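Local coordinates for Cag pathogenicity island protein (Cag10) (Helicobacter pylori 26695, PDB 6IQT) that is a VirB8 homologue and probably serves as an inner-membrane component of the Cag type IV secretion system, at residues A[108-113]-A[128-133]; A[83-88]-A[112-117]. One frame throughout, in Å; residues are numbered along the deposited sequence.

Contact 1 of 2, residues A[108-113]-A[128-133]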
loop_
_atom_site.group_PDB
_atom_site.type_symbol
_atom_site.label_atom_id
_atom_site.label_comp_id
_atom_site.label_asym_id
_atom_site.label_seq_id
_atom_site.Cartn_x
_atom_site.Cartn_y
_atom_site.Cartn_z
ATOM N N THR A 108 9.306 -5.490 -0.572
ATOM C CA THR A 108 8.078 -5.744 -1.326
ATOM C C THR A 108 7.809 -7.246 -1.365
ATOM O O THR A 108 8.727 -8.049 -1.568
ATOM C CB THR A 108 8.149 -5.151 -2.767
ATOM O OG1 THR A 108 9.382 -5.525 -3.385
ATOM C CG2 THR A 108 8.091 -3.631 -2.740
ATOM N N PHE A 109 6.555 -7.630 -1.136
ATOM C CA PHE A 109 6.223 -9.048 -1.056
ATOM C C PHE A 109 4.710 -9.184 -1.124
ATOM O O PHE A 109 3.972 -8.194 -1.086
ATOM C CB PHE A 109 6.761 -9.695 0.232
ATOM C CG PHE A 109 6.425 -8.920 1.480
ATOM C CD1 PHE A 109 5.252 -9.176 2.172
ATOM C CD2 PHE A 109 7.288 -7.929 1.958
ATOM C CE1 PHE A 109 4.931 -8.445 3.328
ATOM C CE2 PHE A 109 6.978 -7.206 3.105
ATOM C CZ PHE A 109 5.800 -7.466 3.789
ATOM N N PHE A 110 4.258 -10.427 -1.212
ATOM C CA PHE A 110 2.837 -10.735 -1.215
ATOM C C PHE A 110 2.473 -11.371 0.118
ATOM O O PHE A 110 3.295 -12.051 0.736
ATOM C CB PHE A 110 2.474 -11.697 -2.358
ATOM C CG PHE A 110 2.633 -11.095 -3.736
ATOM C CD1 PHE A 110 1.652 -10.273 -4.267
ATOM C CD2 PHE A 110 3.757 -11.358 -4.498
ATOM C CE1 PHE A 110 1.789 -9.729 -5.538
ATOM C CE2 PHE A 110 3.897 -10.816 -5.768
ATOM C CZ PHE A 110 2.916 -10.004 -6.285
ATOM N N ILE A 111 1.222 -11.169 0.544
ATOM C CA ILE A 111 0.714 -11.845 1.733
ATOM C C ILE A 111 -0.593 -12.551 1.399
ATOM O O ILE A 111 -1.311 -12.194 0.466
ATOM C CB ILE A 111 0.503 -10.905 2.946
ATOM C CG1 ILE A 111 -0.610 -9.899 2.690
ATOM C CG2 ILE A 111 1.794 -10.199 3.329
ATOM C CD1 ILE A 111 -1.014 -9.161 3.966
ATOM N N THR A 112 -0.882 -13.578 2.177
ATOM C CA THR A 112 -2.144 -14.291 2.094
ATOM C C THR A 112 -2.776 -14.223 3.474
ATOM O O THR A 112 -2.095 -14.450 4.480
ATOM C CB THR A 112 -1.928 -15.741 1.625
ATOM O OG1 THR A 112 -1.391 -15.740 0.292
ATOM C CG2 THR A 112 -3.231 -16.501 1.608
ATOM N N ILE A 113 -4.046 -13.849 3.528
ATOM C CA ILE A 113 -4.793 -13.764 4.778
ATOM C C ILE A 113 -5.891 -14.823 4.732
ATOM O O ILE A 113 -6.746 -14.808 3.833
ATOM C CB ILE A 113 -5.381 -12.362 5.004
ATOM C CG1 ILE A 113 -4.286 -11.289 4.885
ATOM C CG2 ILE A 113 -6.078 -12.285 6.365
ATOM C CD1 ILE A 113 -4.791 -9.857 5.033
ATOM N N LYS A 128 -5.628 -11.935 -0.757
ATOM C CA LYS A 128 -4.221 -11.771 -1.099
ATOM C C LYS A 128 -3.959 -10.294 -1.333
ATOM O O LYS A 128 -4.826 -9.582 -1.849
ATOM C CB LYS A 128 -3.835 -12.600 -2.346
ATOM C CG LYS A 128 -3.881 -14.125 -2.138
ATOM C CD LYS A 128 -4.209 -14.871 -3.427
ATOM C CE LYS A 128 -5.213 -16.005 -3.174
ATOM N NZ LYS A 128 -6.623 -15.630 -3.558
ATOM N N LYS A 129 -2.776 -9.834 -0.921
ATOM C CA LYS A 129 -2.394 -8.435 -1.040
ATOM C C LYS A 129 -0.934 -8.355 -1.457
ATOM O O LYS A 129 -0.139 -9.239 -1.140
ATOM C CB LYS A 129 -2.558 -7.667 0.281
ATOM C CG LYS A 129 -3.998 -7.450 0.761
ATOM C CD LYS A 129 -4.000 -6.974 2.208
ATOM C CE LYS A 129 -5.340 -6.379 2.614
ATOM N NZ LYS A 129 -6.456 -7.290 2.263
ATOM N N GLN A 130 -0.579 -7.273 -2.140
ATOM C CA GLN A 130 0.822 -6.927 -2.331
ATOM C C GLN A 130 1.165 -5.804 -1.363
ATOM O O GLN A 130 0.431 -4.821 -1.259
ATOM C CB GLN A 130 1.126 -6.500 -3.771
ATOM C CG GLN A 130 2.613 -6.279 -3.980
ATOM C CD GLN A 130 2.912 -5.309 -5.099
ATOM O OE1 GLN A 130 3.283 -5.717 -6.197
ATOM N NE2 GLN A 130 2.750 -4.013 -4.827
ATOM N N VAL A 131 2.252 -5.975 -0.623
ATOM C CA VAL A 131 2.572 -5.103 0.496
ATOM C C VAL A 131 3.966 -4.552 0.277
ATOM O O VAL A 131 4.876 -5.294 -0.112
ATOM C CB VAL A 131 2.504 -5.858 1.850
ATOM C CG1 VAL A 131 3.051 -4.998 2.998
ATOM C CG2 VAL A 131 1.086 -6.353 2.135
ATOM N N THR A 132 4.133 -3.269 0.578
ATOM C CA THR A 132 5.418 -2.582 0.600
ATOM C C THR A 132 5.628 -1.992 1.987
ATOM O O THR A 132 4.773 -1.252 2.479
ATOM C CB THR A 132 5.435 -1.447 -0.432
ATOM O OG1 THR A 132 5.111 -1.958 -1.728
ATOM C CG2 THR A 132 6.782 -0.752 -0.454
ATOM N N ILE A 133 6.758 -2.280 2.622
ATOM C CA ILE A 133 7.030 -1.609 3.889
ATOM C C ILE A 133 8.378 -0.905 3.798
ATOM O O ILE A 133 9.295 -1.334 3.091
ATOM C CB ILE A 133 6.995 -2.537 5.134
ATOM C CG1 ILE A 133 8.219 -3.433 5.193
ATOM C CG2 ILE A 133 5.677 -3.345 5.264
ATOM C CD1 ILE A 133 8.651 -3.723 6.613
#
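F109, I111, K129 and V131 meet in the middle of the antiparallel sheet of the VirB8 domain, an NTF2-like fold, where strands 105-117 and 125-137 run as a beta hairpin. The two short segments are twisted to 144° between their directions. F109 pairs with V131 and I111 with K129 in the hydrogen-bonded sites. The straightest of the four backbone bonds runs from V131 N to F109 O, at 2.8 Å and 174° at the hydrogen.

On the face bearing F109, I111, K129 and V131, the aromatic ring turns in over its partner. CG of F109 sits between the backbone N and the carbonyl carbon (chi1 49°), which sets CG over the residue's own backbone. V131 O lies above the ring centre, on one face, while F109 CZ reaches V131 CG1 at 3.8 Å. I111 CG2 borders the same ring at its edge. V131 sends its other methyl, CG2, to I111 CD1 at 4.0 Å, and the aliphatic part of K129 carries the apolar row on, with its CB 3.8 Å from I111 CG1. Helix 30-43 packs on this face, V39 touching both F109 and I111. K129 NZ has a long, weak ion pair with D163.

The face bearing T108, F110, T112, K128, Q130 and T132 is more polar. T112 OG1 hydrogen-bonds to S91 OG on strand 84-98, and K37 of the second subunit packs on Q130. T108 and T132 stand next to each other, with CG2 of T108 3.6 Å from OG1 of T132. The F110 ring has K129 O at its edge, near the ring plane, and Q130 CB, 3.7 Å from F110 CE1, stands oblique to the ring.

Contact 2 of 2, residues A[83-88]-A[112-117]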
loop_
_atom_site.group_PDB
_atom_site.type_symbol
_atom_site.label_atom_id
_atom_site.label_comp_id
_atom_site.label_asym_id
_atom_site.label_seq_id
_atom_site.Cartn_x
_atom_site.Cartn_y
_atom_site.Cartn_z
ATOM N N LYS A 83 -16.509 -12.849 16.028
ATOM C CA LYS A 83 -17.072 -13.900 15.194
ATOM C C LYS A 83 -16.126 -14.444 14.132
ATOM O O LYS A 83 -16.470 -15.446 13.487
ATOM C CB LYS A 83 -18.348 -13.400 14.496
ATOM C CG LYS A 83 -19.444 -12.968 15.453
ATOM C CD LYS A 83 -20.749 -12.704 14.720
ATOM C CE LYS A 83 -21.546 -11.584 15.388
ATOM N NZ LYS A 83 -21.054 -10.227 15.024
ATOM N N VAL A 84 -14.967 -13.815 13.907
ATOM C CA VAL A 84 -14.069 -14.197 12.819
ATOM C C VAL A 84 -12.628 -14.146 13.313
ATOM O O VAL A 84 -12.269 -13.263 14.095
ATOM C CB VAL A 84 -14.230 -13.270 11.595
ATOM C CG1 VAL A 84 -13.670 -13.942 10.372
ATOM C CG2 VAL A 84 -15.687 -12.878 11.370
ATOM N N ARG A 85 -11.790 -15.065 12.827
ATOM C CA ARG A 85 -10.352 -15.036 13.073
ATOM C C ARG A 85 -9.592 -14.926 11.751
ATOM O O ARG A 85 -10.079 -15.342 10.699
ATOM C CB ARG A 85 -9.912 -16.277 13.829
ATOM C CG ARG A 85 -9.733 -17.494 12.932
ATOM C CD ARG A 85 -8.937 -18.593 13.596
ATOM N NE ARG A 85 -7.470 -18.507 13.448
ATOM C CZ ARG A 85 -6.777 -18.603 12.316
ATOM N NH1 ARG A 85 -7.410 -18.838 11.175
ATOM N NH2 ARG A 85 -5.454 -18.485 12.349
ATOM N N ALA A 86 -8.397 -14.330 11.802
ATOM C CA ALA A 86 -7.628 -14.036 10.590
ATOM C C ALA A 86 -6.161 -14.410 10.788
ATOM O O ALA A 86 -5.555 -14.032 11.792
ATOM C CB ALA A 86 -7.743 -12.546 10.209
ATOM N N GLU A 87 -5.592 -15.142 9.833
ATOM C CA GLU A 87 -4.186 -15.529 9.878
ATOM C C GLU A 87 -3.502 -15.024 8.619
ATOM O O GLU A 87 -3.936 -15.354 7.508
ATOM C CB GLU A 87 -4.033 -17.044 10.002
ATOM C CG GLU A 87 -2.619 -17.569 9.788
ATOM C CD GLU A 87 -2.527 -19.083 9.968
ATOM O OE1 GLU A 87 -3.530 -19.703 10.389
ATOM O OE2 GLU A 87 -1.446 -19.649 9.701
ATOM N N ALA A 88 -2.429 -14.242 8.802
ATOM C CA ALA A 88 -1.708 -13.550 7.732
ATOM C C ALA A 88 -0.286 -14.099 7.621
ATOM O O ALA A 88 0.454 -14.110 8.612
ATOM C CB ALA A 88 -1.668 -12.050 8.008
ATOM N N THR A 112 -0.882 -13.578 2.177
ATOM C CA THR A 112 -2.144 -14.291 2.094
ATOM C C THR A 112 -2.776 -14.223 3.474
ATOM O O THR A 112 -2.095 -14.450 4.480
ATOM C CB THR A 112 -1.928 -15.741 1.625
ATOM O OG1 THR A 112 -1.391 -15.740 0.292
ATOM C CG2 THR A 112 -3.231 -16.501 1.608
ATOM N N ILE A 113 -4.046 -13.849 3.528
ATOM C CA ILE A 113 -4.793 -13.764 4.778
ATOM C C ILE A 113 -5.891 -14.823 4.732
ATOM O O ILE A 113 -6.746 -14.808 3.833
ATOM C CB ILE A 113 -5.381 -12.362 5.004
ATOM C CG1 ILE A 113 -4.286 -11.289 4.885
ATOM C CG2 ILE A 113 -6.078 -12.285 6.365
ATOM C CD1 ILE A 113 -4.791 -9.857 5.033
ATOM N N LYS A 114 -5.861 -15.748 5.687
ATOM C CA LYS A 114 -6.893 -16.775 5.795
ATOM C C LYS A 114 -7.907 -16.332 6.843
ATOM O O LYS A 114 -7.555 -16.129 8.012
ATOM C CB LYS A 114 -6.303 -18.139 6.145
ATOM C CG LYS A 114 -7.356 -19.258 6.184
ATOM C CD LYS A 114 -6.736 -20.642 6.373
ATOM C CE LYS A 114 -5.830 -20.717 7.601
ATOM N NZ LYS A 114 -6.568 -20.472 8.872
ATOM N N ILE A 115 -9.149 -16.155 6.410
ATOM C CA ILE A 115 -10.239 -15.711 7.266
ATOM C C ILE A 115 -11.160 -16.906 7.495
ATOM O O ILE A 115 -11.675 -17.500 6.540
ATOM C CB ILE A 115 -10.976 -14.516 6.645
ATOM C CG1 ILE A 115 -10.130 -13.244 6.806
ATOM C CG2 ILE A 115 -12.336 -14.336 7.266
ATOM C CD1 ILE A 115 -10.062 -12.388 5.566
ATOM N N THR A 116 -11.313 -17.307 8.750
ATOM C CA THR A 116 -12.231 -18.387 9.105
ATOM C C THR A 116 -13.164 -17.861 10.190
ATOM O O THR A 116 -12.698 -17.517 11.295
ATOM C CB THR A 116 -11.489 -19.648 9.553
ATOM O OG1 THR A 116 -10.716 -19.373 10.724
ATOM C CG2 THR A 116 -10.542 -20.150 8.467
ATOM N N PRO A 117 -14.456 -17.714 9.913
ATOM C CA PRO A 117 -15.374 -17.249 10.958
ATOM C C PRO A 117 -15.664 -18.342 11.975
ATOM O O PRO A 117 -15.846 -19.512 11.626
ATOM C CB PRO A 117 -16.630 -16.851 10.171
ATOM C CG PRO A 117 -16.100 -16.522 8.809
ATOM C CD PRO A 117 -15.065 -17.586 8.580
#
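R85, E87, K114 and T116 form the polar face of a second antiparallel pairing in the sheet, between the start of strand 84-98 and the end of strand 105-117. Backbone bonds come in two reciprocal pairs, R85 with T116 and E87 with K114. The shortest joins K114 N to E87 O at 2.7 Å.

Charged groups gather over these pairs. E87 OE1 is shared: R85 NH2 makes a salt bridge to it at 3.0 Å, on the anti side but tilted out of the carboxylate plane, and K114 NZ adds a longer, weak salt bridge at 3.5 Å, so the three residues form a salt-bridge network. The R85 chain bends about CG-CD (chi3 -87°), which swings NE aside from the line of the chain; T116 OG1 lies at the edge of the guanidinium, in its plane, and takes a straight but weak bond from NH1 at 3.4 Å. The chains of R85 and T116 run alongside each other. E124 also touches K114 and T116.

Apolar contacts occupy the other face, with V84, A86, A88, I113, I115 and P117. V84 CG1, anti to the backbone N (chi1 -161°), packs tightly against I115 CG2 at 3.4 Å and also meets P117 CG at 3.9 Å. The small A86 and A88 put their CB atoms near the branches of I113, CG2 for A86 and CG1 for A88. F43 of helix 30-43 touches A88 and I113, and Y45 lies against A86.

The chemistry is therefore divided between the faces, hydrocarbon on the one that meets helix 30-43 at A88 and I113, charge on the other. R85 NH1 and K114 NZ are modelled 2.9 Å apart, too close for two cationic donors, so their exact placing is doubtful; the shared E87 carboxylate would be expected to offset part of the repulsion.

In the fold
Strand 105-117 links the two contacts: its middle pairs with strand 125-137 in contact 1, and its end pairs with the start of strand 84-98 in contact 2. The contact centres are about 15 Å apart, and T112 and I113 belong to both. Along the chain the segments come as 83-88, then 108-113 overlapping 112-117, then 128-133, so two successive hairpins build three neighbouring strands of the four-stranded antiparallel sheet, which 154-163 completes. Helix 30-43 spans both contacts, V39 and F43 packing on residues of each, and ties the sheet to the helical layer of this VirB8 domain. The second subunit touches contact 1 but not contact 2.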